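Local atomic coordinates of bifunctional enzyme IspD/IspF (Campylobacter jejuni, PDB entry 1W55), a protein that catalyses two steps of non-mevalonate isoprenoid biosynthesis, coupling CTP to methylerythritol phosphate and, in its second domain, cyclising the phosphorylated product with release of CMP. Residues His219-Asn224 with Glu353-Leu358; Arg225-Ala230 with Met238-His243; Val232-Thr237 with Lys315-Ala320; Ala242-Asp247 with Lys278-Met283. All coordinates share one frame; numbering follows the deposited sequence.

Interaction 1 (His219-Asn224 with Glu353-Leu358); sequences HEFGEN and EGMAVL
His219 and Met355 form a hydrogen-bonded antiparallel pair in which each satisfies the backbone of the other. His219 N donates to Met355 O over 3.1 Å, and Met355 N donates back to His219 O over 2.9 Å, both bonds lying nearly along the C=O axis. The third bond differs: Phe221 N reaches Glu353 O at 2.9 Å from above the carbonyl plane, 39° out of it. Glu353 O also accepts from a water 3.3 Å away, which donates a second time, to Glu220 OE1. Between these bonds sits the non-hydrogen-bonded pair Glu220-Gly354, its CA atoms just 4.0 Å apart. The two segments belong to strands 210-224 and 354-365, neighbours in the mixed sheet of the IspF domain. Phe221 turns its CG anti to its carbonyl carbon (chi1 -86°), and the ring leans across the partner strand, Phe221 CD1 3.6 Å from Gly354 CA and CE1 4.1 Å from Met355 CB. Met355 SD makes an oblique Met-aromatic contact, 5.5 Å from the centroid of the Phe221 ring. Polar ends find partners beyond the two strands: His219 NE2 is hydrogen-bonded to His251 ND1, both residues probably metal ligands as in relatives, and Glu353 OE1 is salt-bridged to Arg351, which lines the geranyl diphosphate pocket.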
loop_
_atom_site.group_PDB
_atom_site.type_symbol
_atom_site.label_atom_id
_atom_site.label_comp_id
_atom_site.label_asym_id
_atom_site.label_seq_id
_atom_site.Cartn_x
_atom_site.Cartn_y
_atom_site.Cartn_z
ATOM N N HIS A 219 0.724 -23.781 49.996
ATOM C CA HIS A 219 -0.153 -24.623 50.808
ATOM C C HIS A 219 0.701 -25.479 51.734
ATOM O O HIS A 219 1.890 -25.695 51.478
ATOM C CB HIS A 219 -1.059 -25.508 49.948
ATOM C CG HIS A 219 -2.106 -24.756 49.188
ATOM N ND1 HIS A 219 -2.254 -23.389 49.271
ATOM C CD2 HIS A 219 -3.047 -25.182 48.316
ATOM C CE1 HIS A 219 -3.237 -23.001 48.476
ATOM N NE2 HIS A 219 -3.730 -24.069 47.880
ATOM N N GLU A 220 0.077 -25.949 52.805
ATOM C CA GLU A 220 0.726 -26.722 53.854
ATOM C C GLU A 220 0.509 -28.221 53.651
ATOM O O GLU A 220 -0.589 -28.658 53.286
ATOM C CB GLU A 220 0.145 -26.285 55.203
ATOM C CG GLU A 220 0.757 -26.934 56.432
ATOM C CD GLU A 220 0.123 -26.448 57.724
ATOM O OE1 GLU A 220 0.655 -26.794 58.802
ATOM O OE2 GLU A 220 -0.902 -25.724 57.663
ATOM N N PHE A 221 1.553 -29.006 53.873
ATOM C CA PHE A 221 1.414 -30.459 53.879
ATOM C C PHE A 221 0.725 -30.954 55.164
ATOM O O PHE A 221 0.607 -30.219 56.156
ATOM C CB PHE A 221 2.782 -31.136 53.738
ATOM C CG PHE A 221 3.243 -31.310 52.306
ATOM C CD1 PHE A 221 4.398 -30.668 51.849
ATOM C CD2 PHE A 221 2.540 -32.122 51.423
ATOM C CE1 PHE A 221 4.837 -30.827 50.534
ATOM C CE2 PHE A 221 2.967 -32.275 50.097
ATOM C CZ PHE A 221 4.125 -31.640 49.656
ATOM N N GLY A 222 0.278 -32.210 55.133
ATOM C CA GLY A 222 -0.250 -32.862 56.316
ATOM C C GLY A 222 -1.716 -33.243 56.240
ATOM O O GLY A 222 -2.345 -33.455 57.268
ATOM N N GLU A 223 -2.278 -33.311 55.039
ATOM C CA GLU A 223 -3.623 -33.859 54.890
ATOM C C GLU A 223 -3.576 -35.199 54.172
ATOM O O GLU A 223 -2.957 -35.325 53.109
ATOM C CB GLU A 223 -4.576 -32.894 54.188
ATOM C CG GLU A 223 -6.044 -33.254 54.393
ATOM C CD GLU A 223 -6.932 -32.041 54.572
ATOM O OE1 GLU A 223 -7.882 -31.876 53.768
ATOM O OE2 GLU A 223 -6.682 -31.249 55.516
ATOM N N ASN A 224 -4.218 -36.197 54.779
ATOM C CA ASN A 224 -4.270 -37.540 54.223
ATOM C C ASN A 224 -5.284 -37.640 53.091
ATOM O O ASN A 224 -6.410 -38.104 53.280
ATOM C CB ASN A 224 -4.568 -38.575 55.316
ATOM C CG ASN A 224 -4.350 -40.021 54.846
ATOM O OD1 ASN A 224 -4.295 -40.943 55.665
ATOM N ND2 ASN A 224 -4.233 -40.223 53.533
ATOM N N GLU A 353 7.286 -28.995 55.103
ATOM C CA GLU A 353 6.145 -28.431 55.819
ATOM C C GLU A 353 5.065 -27.942 54.855
ATOM O O GLU A 353 3.877 -27.869 55.205
ATOM C CB GLU A 353 6.590 -27.295 56.742
ATOM C CG GLU A 353 7.352 -27.756 57.979
ATOM C CD GLU A 353 7.994 -26.605 58.751
ATOM O OE1 GLU A 353 7.825 -25.435 58.355
ATOM O OE2 GLU A 353 8.670 -26.869 59.768
ATOM N N GLY A 354 5.480 -27.618 53.636
ATOM C CA GLY A 354 4.551 -27.120 52.640
ATOM C C GLY A 354 5.183 -27.090 51.271
ATOM O O GLY A 354 6.328 -27.521 51.088
ATOM N N MET A 355 4.428 -26.601 50.298
ATOM C CA MET A 355 4.984 -26.379 48.971
ATOM C C MET A 355 4.483 -25.075 48.351
ATOM O O MET A 355 3.396 -24.582 48.691
ATOM C CB MET A 355 4.778 -27.600 48.062
ATOM C CG MET A 355 3.413 -27.758 47.432
ATOM S SD MET A 355 3.438 -29.015 46.087
ATOM C CE MET A 355 3.170 -28.119 44.855
ATOM N N ALA A 356 5.280 -24.523 47.446
ATOM C CA ALA A 356 4.924 -23.269 46.807
ATOM C C ALA A 356 4.942 -23.409 45.291
ATOM O O ALA A 356 5.618 -24.286 44.742
ATOM C CB ALA A 356 5.864 -22.153 47.270
ATOM N N VAL A 357 4.176 -22.555 44.619
ATOM C CA VAL A 357 4.134 -22.541 43.164
ATOM C C VAL A 357 4.250 -21.102 42.629
ATOM O O VAL A 357 3.467 -20.222 42.999
ATOM C CB VAL A 357 2.866 -23.239 42.610
ATOM C CG1 VAL A 357 2.863 -23.187 41.095
ATOM C CG2 VAL A 357 2.763 -24.718 43.108
ATOM N N LEU A 358 5.253 -20.879 41.780
ATOM C CA LEU A 358 5.409 -19.623 41.053
ATOM C C LEU A 358 4.886 -19.790 39.623
ATOM O O LEU A 358 5.299 -20.720 38.913
ATOM C CB LEU A 358 6.882 -19.196 41.029
ATOM C CG LEU A 358 7.224 -17.944 40.201
ATOM C CD1 LEU A 358 6.657 -16.675 40.868
ATOM C CD2 LEU A 358 8.743 -17.819 39.963
HETATM O O HOH W 1 3.344 -28.400 58.392
#

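Interaction 2 (Arg225-Ala230 with Met238-His243); sequences RPLLLA and MGLKAH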
loop_
_atom_site.group_PDB
_atom_site.type_symbol
_atom_site.label_atom_id
_atom_site.label_comp_id
_atom_site.label_asym_id
_atom_site.label_seq_id
_atom_site.Cartn_x
_atom_site.Cartn_y
_atom_site.Cartn_z
ATOM N N ARG A 225 -4.864 -37.208 51.908
ATOM C CA ARG A 225 -5.696 -37.274 50.709
ATOM C C ARG A 225 -4.785 -37.191 49.495
ATOM O O ARG A 225 -3.598 -36.908 49.640
ATOM C CB ARG A 225 -6.745 -36.150 50.693
ATOM C CG ARG A 225 -6.183 -34.743 50.609
ATOM C CD ARG A 225 -7.218 -33.725 50.213
ATOM N NE ARG A 225 -6.795 -32.350 50.472
ATOM C CZ ARG A 225 -7.583 -31.294 50.312
ATOM N NH1 ARG A 225 -8.830 -31.456 49.899
ATOM N NH2 ARG A 225 -7.134 -30.075 50.572
ATOM N N PRO A 226 -5.317 -37.464 48.306
ATOM C CA PRO A 226 -4.534 -37.340 47.074
ATOM C C PRO A 226 -3.944 -35.942 46.885
ATOM O O PRO A 226 -4.584 -34.924 47.185
ATOM C CB PRO A 226 -5.559 -37.649 45.977
ATOM C CG PRO A 226 -6.577 -38.546 46.663
ATOM C CD PRO A 226 -6.685 -37.964 48.046
ATOM N N LEU A 227 -2.701 -35.921 46.420
ATOM C CA LEU A 227 -2.047 -34.707 45.998
ATOM C C LEU A 227 -2.441 -34.472 44.551
ATOM O O LEU A 227 -2.089 -35.253 43.665
ATOM C CB LEU A 227 -0.524 -34.845 46.135
ATOM C CG LEU A 227 0.289 -33.616 45.733
ATOM C CD1 LEU A 227 -0.171 -32.391 46.520
ATOM C CD2 LEU A 227 1.792 -33.870 45.911
ATOM N N LEU A 228 -3.210 -33.412 44.333
ATOM C CA LEU A 228 -3.652 -33.004 43.001
ATOM C C LEU A 228 -2.942 -31.715 42.614
ATOM O O LEU A 228 -3.023 -30.717 43.332
ATOM C CB LEU A 228 -5.167 -32.747 42.988
ATOM C CG LEU A 228 -6.150 -33.893 43.228
ATOM C CD1 LEU A 228 -7.574 -33.365 43.075
ATOM C CD2 LEU A 228 -5.910 -35.056 42.278
ATOM N N LEU A 229 -2.241 -31.742 41.494
ATOM C CA LEU A 229 -1.592 -30.546 40.980
ATOM C C LEU A 229 -1.990 -30.406 39.519
ATOM O O LEU A 229 -1.831 -31.351 38.734
ATOM C CB LEU A 229 -0.075 -30.640 41.133
ATOM C CG LEU A 229 0.513 -30.660 42.547
ATOM C CD1 LEU A 229 2.039 -30.676 42.446
ATOM C CD2 LEU A 229 0.029 -29.481 43.395
ATOM N N ALA A 230 -2.528 -29.238 39.167
ATOM C CA ALA A 230 -3.140 -29.020 37.852
ATOM C C ALA A 230 -4.152 -30.128 37.544
ATOM O O ALA A 230 -4.291 -30.564 36.391
ATOM C CB ALA A 230 -2.069 -28.917 36.747
ATOM N N MET A 238 -0.197 -37.969 50.092
ATOM C CA MET A 238 0.627 -36.837 50.531
ATOM C C MET A 238 -0.036 -35.506 50.159
ATOM O O MET A 238 0.538 -34.700 49.411
ATOM C CB MET A 238 2.049 -36.924 49.945
ATOM C CG MET A 238 3.110 -36.195 50.752
ATOM S SD MET A 238 4.686 -35.941 49.856
ATOM C CE MET A 238 5.305 -37.565 49.662
ATOM N N GLY A 239 -1.233 -35.281 50.692
ATOM C CA GLY A 239 -2.032 -34.133 50.321
ATOM C C GLY A 239 -1.735 -32.850 51.064
ATOM O O GLY A 239 -1.006 -32.816 52.059
ATOM N N LEU A 240 -2.316 -31.772 50.564
ATOM C CA LEU A 240 -2.140 -30.465 51.171
ATOM C C LEU A 240 -3.448 -30.095 51.834
ATOM O O LEU A 240 -4.515 -30.563 51.417
ATOM C CB LEU A 240 -1.728 -29.410 50.125
ATOM C CG LEU A 240 -0.413 -29.675 49.374
ATOM C CD1 LEU A 240 -0.392 -28.995 47.989
ATOM C CD2 LEU A 240 0.792 -29.241 50.220
ATOM N N LYS A 241 -3.352 -29.246 52.848
ATOM C CA LYS A 241 -4.488 -28.895 53.695
ATOM C C LYS A 241 -5.400 -27.857 53.071
ATOM O O LYS A 241 -4.933 -26.855 52.511
ATOM C CB LYS A 241 -4.000 -28.382 55.057
ATOM C CG LYS A 241 -3.407 -29.467 55.935
ATOM C CD LYS A 241 -2.960 -28.923 57.282
ATOM C CE LYS A 241 -2.224 -30.017 58.055
ATOM N NZ LYS A 241 -1.728 -29.545 59.387
ATOM N N ALA A 242 -6.703 -28.120 53.175
ATOM C CA ALA A 242 -7.759 -27.144 52.890
ATOM C C ALA A 242 -7.686 -26.609 51.454
ATOM O O ALA A 242 -7.261 -27.340 50.564
ATOM C CB ALA A 242 -7.729 -26.015 53.928
ATOM N N HIS A 243 -8.114 -25.358 51.237
ATOM C CA HIS A 243 -8.136 -24.713 49.914
ATOM C C HIS A 243 -8.736 -25.619 48.840
ATOM O O HIS A 243 -8.048 -26.021 47.881
ATOM C CB HIS A 243 -6.724 -24.275 49.494
ATOM C CG HIS A 243 -6.095 -23.300 50.436
ATOM N ND1 HIS A 243 -5.212 -23.685 51.420
ATOM C CD2 HIS A 243 -6.246 -21.960 50.565
ATOM C CE1 HIS A 243 -4.831 -22.622 52.106
ATOM N NE2 HIS A 243 -5.444 -21.562 51.605
HETATM O O HOH W 2 -3.994 -32.544 48.410
#
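Arg225 clasps the backbone of Leu240 side-on, two of its nitrogens closing on one oxygen. Arg225 NE donates to Leu240 O over 3.0 Å and Arg225 NH2 donates to the same Leu240 O over 2.8 Å; that oxygen lies only 1° out of the guanidinium plane. Arg225 NH2 also makes a weak bond to Ala242 O, short at 2.7 Å but poorly angled, while NH1 turns to Ser244 O. The CG of Arg225 stands between its backbone N and carbonyl carbon (chi1 65°), and from there the chain runs extended to NE. With three nitrogens engaged, the flat group is fixed in rotation, and its positive charge probably polarises the carbonyls it meets.

Between the two backbones the hydrogen bonding runs through a water. It donates to Pro226 O over 2.7 Å and accepts from Leu240 N over 2.8 Å. Arg225 O and Gly239 N approach to 3.1 Å, too badly aligned for a bond.

The apolar part belongs to Leu227. Leu227 CB rests 3.4 Å from Met238 O, and Leu227 CD1 meets Leu240 CD1 at 3.7 Å, the two leucine side chains crossing obliquely; Leu240 also touches Val248 of helix 248-260.

Strands 227-229 and 238-240 run at 61° to each other and belong to different sheets; the arginine, the water and the leucine pair join them. Arg225 thus binds the carbonyls of Leu240, Ala242 and Ser244 along the chain running from edge strand 238-240 of the IspF sheet into the active-site loop with His243, which lines the CMP pocket and, by similarity, stabilises the transition state.

Interaction 3 (Val232-Thr237 with Lys315-Ala320); sequences VQIHPT and KDFKQA. With C (cytidine-5'-monophosphate), chain C.
Lys318 NZ is held by three groups: salt bridges to Asp265 and Glu268 of a third subunit, and a weak hydrogen bond of 3.2 Å to O2 of the bound CMP. Beyond CG the lysine chain is extended, which carries NZ to the nucleotide. Phe317, just ahead of helix 318-329, carries the contact with strand 232-235. Its CG lies anti to the carbonyl carbon (chi1 -57°), and one ring face receives Ile234 CA in a CH-pi contact, 4.2 Å from the centroid of the Phe317 ring and 9° off the normal; Asp316 CB lies over the opposite face, toward the rim. Ile234 CD1 closes on Phe317 CB at 3.7 Å. Two backbone oxygens also come near the ring, Gln233 O at 3.5 Å from Phe317 CE2 and Ile234 O at 3.5 Å from Phe317 CZ. Val232 packs on the first turn of the helix: Val232 CG2 lies 3.7 Å from Ala320 O and Val232 CG1 4.3 Å from Ala320 CB. The packing thus fits the hairpin strand 232-235 against the start of a helix whose Lys318, through its weak bond, joins Ala309, Leu314, Thr342 and Asp265 of the third subunit in binding CMP, in the IspF cytidine pocket at a subunit interface.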
loop_
_atom_site.group_PDB
_atom_site.type_symbol
_atom_site.label_atom_id
_atom_site.label_comp_id
_atom_site.label_asym_id
_atom_site.label_seq_id
_atom_site.Cartn_x
_atom_site.Cartn_y
_atom_site.Cartn_z
ATOM N N VAL A 232 -4.109 -33.209 38.367
ATOM C CA VAL A 232 -3.485 -34.497 38.102
ATOM C C VAL A 232 -3.027 -35.115 39.425
ATOM O O VAL A 232 -2.374 -34.448 40.234
ATOM C CB VAL A 232 -2.266 -34.326 37.154
ATOM C CG1 VAL A 232 -1.470 -35.644 37.016
ATOM C CG2 VAL A 232 -2.717 -33.795 35.776
ATOM N N GLN A 233 -3.366 -36.384 39.656
ATOM C CA GLN A 233 -2.973 -37.025 40.910
ATOM C C GLN A 233 -1.488 -37.364 40.913
ATOM O O GLN A 233 -1.006 -38.117 40.061
ATOM C CB GLN A 233 -3.814 -38.266 41.222
ATOM C CG GLN A 233 -3.591 -38.760 42.658
ATOM C CD GLN A 233 -4.415 -39.974 43.008
ATOM O OE1 GLN A 233 -3.884 -41.083 43.103
ATOM N NE2 GLN A 233 -5.712 -39.775 43.205
ATOM N N ILE A 234 -0.774 -36.796 41.879
ATOM C CA ILE A 234 0.679 -36.944 41.979
ATOM C C ILE A 234 1.030 -38.053 42.977
ATOM O O ILE A 234 1.976 -38.819 42.785
ATOM C CB ILE A 234 1.316 -35.598 42.449
ATOM C CG1 ILE A 234 0.851 -34.411 41.581
ATOM C CG2 ILE A 234 2.832 -35.697 42.510
ATOM C CD1 ILE A 234 0.860 -34.645 40.067
ATOM N N HIS A 235 0.258 -38.099 44.056
ATOM C CA HIS A 235 0.498 -38.997 45.165
ATOM C C HIS A 235 -0.848 -39.318 45.798
ATOM O O HIS A 235 -1.701 -38.426 45.892
ATOM C CB HIS A 235 1.425 -38.356 46.195
ATOM C CG HIS A 235 2.104 -39.350 47.079
ATOM N ND1 HIS A 235 1.514 -39.855 48.220
ATOM C CD2 HIS A 235 3.310 -39.961 46.977
ATOM C CE1 HIS A 235 2.329 -40.726 48.787
ATOM N NE2 HIS A 235 3.429 -40.806 48.056
ATOM N N PRO A 236 -1.050 -40.573 46.217
ATOM C CA PRO A 236 -2.347 -40.991 46.778
ATOM C C PRO A 236 -2.677 -40.433 48.167
ATOM O O PRO A 236 -3.859 -40.370 48.490
ATOM C CB PRO A 236 -2.243 -42.536 46.818
ATOM C CG PRO A 236 -0.746 -42.826 46.911
ATOM C CD PRO A 236 -0.088 -41.696 46.143
ATOM N N THR A 237 -1.684 -40.031 48.959
ATOM C CA THR A 237 -1.923 -39.679 50.362
ATOM C C THR A 237 -1.204 -38.413 50.839
ATOM O O THR A 237 -1.532 -37.870 51.893
ATOM C CB THR A 237 -1.491 -40.843 51.296
ATOM O OG1 THR A 237 -0.096 -41.095 51.110
ATOM C CG2 THR A 237 -2.153 -42.173 50.920
ATOM N N LYS A 315 8.549 -35.155 38.008
ATOM C CA LYS A 315 9.048 -35.498 36.674
ATOM C C LYS A 315 8.054 -36.258 35.789
ATOM O O LYS A 315 7.787 -35.852 34.634
ATOM C CB LYS A 315 10.360 -36.290 36.808
ATOM C CG LYS A 315 10.932 -36.852 35.503
ATOM C CD LYS A 315 12.118 -37.759 35.803
ATOM C CE LYS A 315 13.063 -37.848 34.620
ATOM N NZ LYS A 315 12.627 -38.822 33.579
ATOM N N ASP A 316 7.504 -37.352 36.328
ATOM C CA ASP A 316 6.670 -38.249 35.537
ATOM C C ASP A 316 5.273 -37.672 35.278
ATOM O O ASP A 316 4.493 -38.244 34.511
ATOM C CB ASP A 316 6.576 -39.639 36.194
ATOM C CG ASP A 316 7.914 -40.407 36.179
ATOM O OD1 ASP A 316 8.852 -40.064 35.413
ATOM O OD2 ASP A 316 8.108 -41.395 36.916
ATOM N N PHE A 317 4.974 -36.532 35.902
ATOM C CA PHE A 317 3.628 -35.948 35.851
ATOM C C PHE A 317 3.560 -34.635 35.068
ATOM O O PHE A 317 2.474 -34.104 34.820
ATOM C CB PHE A 317 3.089 -35.774 37.276
ATOM C CG PHE A 317 3.065 -37.061 38.068
ATOM C CD1 PHE A 317 4.115 -37.390 38.923
ATOM C CD2 PHE A 317 2.004 -37.958 37.934
ATOM C CE1 PHE A 317 4.100 -38.594 39.644
ATOM C CE2 PHE A 317 1.982 -39.173 38.646
ATOM C CZ PHE A 317 3.027 -39.487 39.502
ATOM N N LYS A 318 4.718 -34.114 34.677
ATOM C CA LYS A 318 4.795 -32.773 34.090
ATOM C C LYS A 318 4.043 -32.653 32.769
ATOM O O LYS A 318 3.321 -31.685 32.566
ATOM C CB LYS A 318 6.251 -32.320 33.933
ATOM C CG LYS A 318 6.909 -31.942 35.239
ATOM C CD LYS A 318 8.438 -31.893 35.074
ATOM C CE LYS A 318 9.127 -31.617 36.414
ATOM N NZ LYS A 318 10.613 -31.657 36.302
ATOM N N GLN A 319 4.198 -33.633 31.883
ATOM C CA GLN A 319 3.484 -33.617 30.601
ATOM C C GLN A 319 1.953 -33.700 30.780
ATOM O O GLN A 319 1.198 -32.996 30.098
ATOM C CB GLN A 319 4.007 -34.695 29.629
ATOM C CG GLN A 319 5.504 -34.546 29.232
ATOM C CD GLN A 319 5.838 -33.188 28.586
ATOM O OE1 GLN A 319 5.204 -32.790 27.609
ATOM N NE2 GLN A 319 6.830 -32.486 29.131
ATOM N N ALA A 320 1.510 -34.542 31.710
ATOM C CA ALA A 320 0.090 -34.661 32.025
ATOM C C ALA A 320 -0.505 -33.364 32.636
ATOM O O ALA A 320 -1.614 -32.971 32.296
ATOM C CB ALA A 320 -0.141 -35.863 32.954
HETATM O OP3 C C . 17.329 -28.712 41.451
HETATM P P C C . 16.963 -29.909 42.276
HETATM O OP1 C C . 16.070 -29.589 43.431
HETATM O OP2 C C . 18.174 -30.708 42.664
HETATM O "O5'" C C . 16.089 -30.833 41.302
HETATM C "C5'" C C . 16.644 -31.428 40.138
HETATM C "C4'" C C . 15.537 -31.727 39.128
HETATM O "O4'" C C . 14.537 -32.604 39.670
HETATM C "C3'" C C . 14.752 -30.503 38.658
HETATM O "O3'" C C . 15.392 -29.833 37.574
HETATM C "C2'" C C . 13.418 -31.095 38.238
HETATM O "O2'" C C . 13.543 -31.665 36.938
HETATM C "C1'" C C . 13.234 -32.287 39.151
HETATM N N1 C C . 12.272 -32.137 40.271
HETATM C C2 C C . 10.973 -32.682 40.175
HETATM O O2 C C . 10.617 -33.249 39.120
HETATM N N3 C C . 10.099 -32.591 41.211
HETATM C C4 C C . 10.458 -31.968 42.359
HETATM N N4 C C . 9.587 -31.872 43.402
HETATM C C5 C C . 11.726 -31.414 42.469
HETATM C C6 C C . 12.630 -31.519 41.412
#

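Interaction 4 (Ala242-Asp247 with Lys278-Met283); sequences AHSDGD and KNANSM
Asp245 reaches over to the start of helix 282-295 and meets Ser282 with both carboxylate oxygens. Asp245 CB passes 4.1 Å from Ala280 O, and its CG stands in the crowded position between backbone N and carbonyl carbon (chi1 54°). At the tip Asp245 OD1 accepts from Ser282 OG over 2.7 Å on its syn side, 25° out of the carboxylate plane, and also takes a weak bond from Asp247 N. Asp245 OD2 accepts from Ser282 N over 3.2 Å, the donor standing 42° above that plane. The carboxylate is thus gripped at a helix N-terminus, where its negative charge is probably favoured. The helix is capped by Asn281 OD1, which accepts from Met283 N at 3.0 Å. Asp245 is presented by a type II' turn closed by Gly246 N to His243 O at 2.8 Å. Ser244 OG bonds Phe277 O. Asp247 CB packs on Ser282 CB at 3.8 Å, and its carboxylate N-caps helix 248-260 through Ala250 N and also accepts from Gly231 N and Ala230 N. Ser282 OG further bonds His251 NE2; Asp245 thus probably helps position, through Ser282, a histidine expected, as in relatives, to bind the IspF metal.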
loop_
_atom_site.group_PDB
_atom_site.type_symbol
_atom_site.label_atom_id
_atom_site.label_comp_id
_atom_site.label_asym_id
_atom_site.label_seq_id
_atom_site.Cartn_x
_atom_site.Cartn_y
_atom_site.Cartn_z
ATOM N N ALA A 242 -6.703 -28.120 53.175
ATOM C CA ALA A 242 -7.759 -27.144 52.890
ATOM C C ALA A 242 -7.686 -26.609 51.454
ATOM O O ALA A 242 -7.261 -27.340 50.564
ATOM C CB ALA A 242 -7.729 -26.015 53.928
ATOM N N HIS A 243 -8.114 -25.358 51.237
ATOM C CA HIS A 243 -8.136 -24.713 49.914
ATOM C C HIS A 243 -8.736 -25.619 48.840
ATOM O O HIS A 243 -8.048 -26.021 47.881
ATOM C CB HIS A 243 -6.724 -24.275 49.494
ATOM C CG HIS A 243 -6.095 -23.300 50.436
ATOM N ND1 HIS A 243 -5.212 -23.685 51.420
ATOM C CD2 HIS A 243 -6.246 -21.960 50.565
ATOM C CE1 HIS A 243 -4.831 -22.622 52.106
ATOM N NE2 HIS A 243 -5.444 -21.562 51.605
ATOM N N SER A 244 -10.020 -25.926 49.010
ATOM C CA SER A 244 -10.754 -26.829 48.124
ATOM C C SER A 244 -10.084 -28.208 48.087
ATOM O O SER A 244 -9.965 -28.880 49.114
ATOM C CB SER A 244 -10.869 -26.236 46.715
ATOM O OG SER A 244 -11.197 -24.856 46.762
ATOM N N ASP A 245 -9.624 -28.600 46.904
ATOM C CA ASP A 245 -8.955 -29.872 46.703
ATOM C C ASP A 245 -7.438 -29.750 46.876
ATOM O O ASP A 245 -6.705 -30.682 46.540
ATOM C CB ASP A 245 -9.307 -30.413 45.314
ATOM C CG ASP A 245 -9.015 -29.404 44.186
ATOM O OD1 ASP A 245 -8.396 -28.345 44.458
ATOM O OD2 ASP A 245 -9.358 -29.588 42.993
ATOM N N GLY A 246 -6.975 -28.599 47.379
ATOM C CA GLY A 246 -5.568 -28.377 47.706
ATOM C C GLY A 246 -4.595 -28.095 46.552
ATOM O O GLY A 246 -3.379 -28.066 46.748
ATOM N N ASP A 247 -5.117 -27.885 45.352
ATOM C CA ASP A 247 -4.290 -27.683 44.160
ATOM C C ASP A 247 -3.591 -26.314 44.176
ATOM O O ASP A 247 -4.109 -25.358 43.601
ATOM C CB ASP A 247 -5.199 -27.830 42.933
ATOM C CG ASP A 247 -4.448 -28.127 41.649
ATOM O OD1 ASP A 247 -3.307 -27.630 41.434
ATOM O OD2 ASP A 247 -4.971 -28.825 40.755
ATOM N N LYS A 278 -14.921 -25.485 49.770
ATOM C CA LYS A 278 -14.408 -26.784 50.236
ATOM C C LYS A 278 -14.551 -27.924 49.210
ATOM O O LYS A 278 -13.663 -28.777 49.084
ATOM C CB LYS A 278 -15.079 -27.176 51.566
ATOM C CG LYS A 278 -14.616 -28.512 52.173
ATOM C CD LYS A 278 -15.496 -28.923 53.358
ATOM C CE LYS A 278 -15.758 -30.433 53.381
ATOM N NZ LYS A 278 -14.608 -31.197 53.953
ATOM N N ASN A 279 -15.660 -27.932 48.480
ATOM C CA ASN A 279 -15.897 -28.997 47.513
ATOM C C ASN A 279 -15.589 -28.647 46.050
ATOM O O ASN A 279 -15.826 -29.460 45.154
ATOM C CB ASN A 279 -17.306 -29.580 47.686
ATOM C CG ASN A 279 -17.504 -30.221 49.058
ATOM O OD1 ASN A 279 -18.469 -29.918 49.761
ATOM N ND2 ASN A 279 -16.572 -31.093 49.450
ATOM N N ALA A 280 -15.023 -27.460 45.825
ATOM C CA ALA A 280 -14.725 -26.986 44.473
ATOM C C ALA A 280 -13.644 -27.808 43.748
ATOM O O ALA A 280 -12.716 -28.338 44.359
ATOM C CB ALA A 280 -14.344 -25.507 44.501
ATOM N N ASN A 281 -13.813 -27.935 42.439
ATOM C CA ASN A 281 -12.756 -28.392 41.553
ATOM C C ASN A 281 -11.944 -27.161 41.129
ATOM O O ASN A 281 -12.445 -26.323 40.372
ATOM C CB ASN A 281 -13.381 -29.096 40.346
ATOM C CG ASN A 281 -12.350 -29.634 39.365
ATOM O OD1 ASN A 281 -11.222 -29.148 39.289
ATOM N ND2 ASN A 281 -12.748 -30.638 38.593
ATOM N N SER A 282 -10.713 -27.046 41.641
ATOM C CA SER A 282 -9.808 -25.896 41.375
ATOM C C SER A 282 -9.524 -25.599 39.904
ATOM O O SER A 282 -9.314 -24.452 39.532
ATOM C CB SER A 282 -8.477 -26.108 42.083
ATOM O OG SER A 282 -8.601 -25.838 43.465
ATOM N N MET A 283 -9.517 -26.640 39.079
ATOM C CA MET A 283 -9.327 -26.503 37.645
ATOM C C MET A 283 -10.557 -25.858 36.990
ATOM O O MET A 283 -10.430 -25.150 35.986
ATOM C CB MET A 283 -9.027 -27.869 37.004
ATOM C CG MET A 283 -7.645 -28.430 37.349
ATOM S SD MET A 283 -6.279 -27.276 36.958
ATOM C CE MET A 283 -6.009 -27.599 35.190
#

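Overall arrangement
Interactions 1, 2 and 4 are partly buried; interaction 3 is a surface contact, its centre 11 Å from that of interaction 2. Interaction 1 is regular sheet pairing through backbone bonds. Interaction 2 meets it where strand 238-240 pairs with strand 210-224, Glu220 O facing Lys241 N, yet replaces direct backbone pairing with a side chain and a water. Interaction 3 shares the hairpin of 227-229 and 232-235 with interaction 2 and rests mainly on apolar packing. Interaction 4 overlaps interaction 2 at Ala242 and His243 and joins a turn to a helix start by carboxylate bonds. Within the loop closed by interaction 1 lie the other three along the chain.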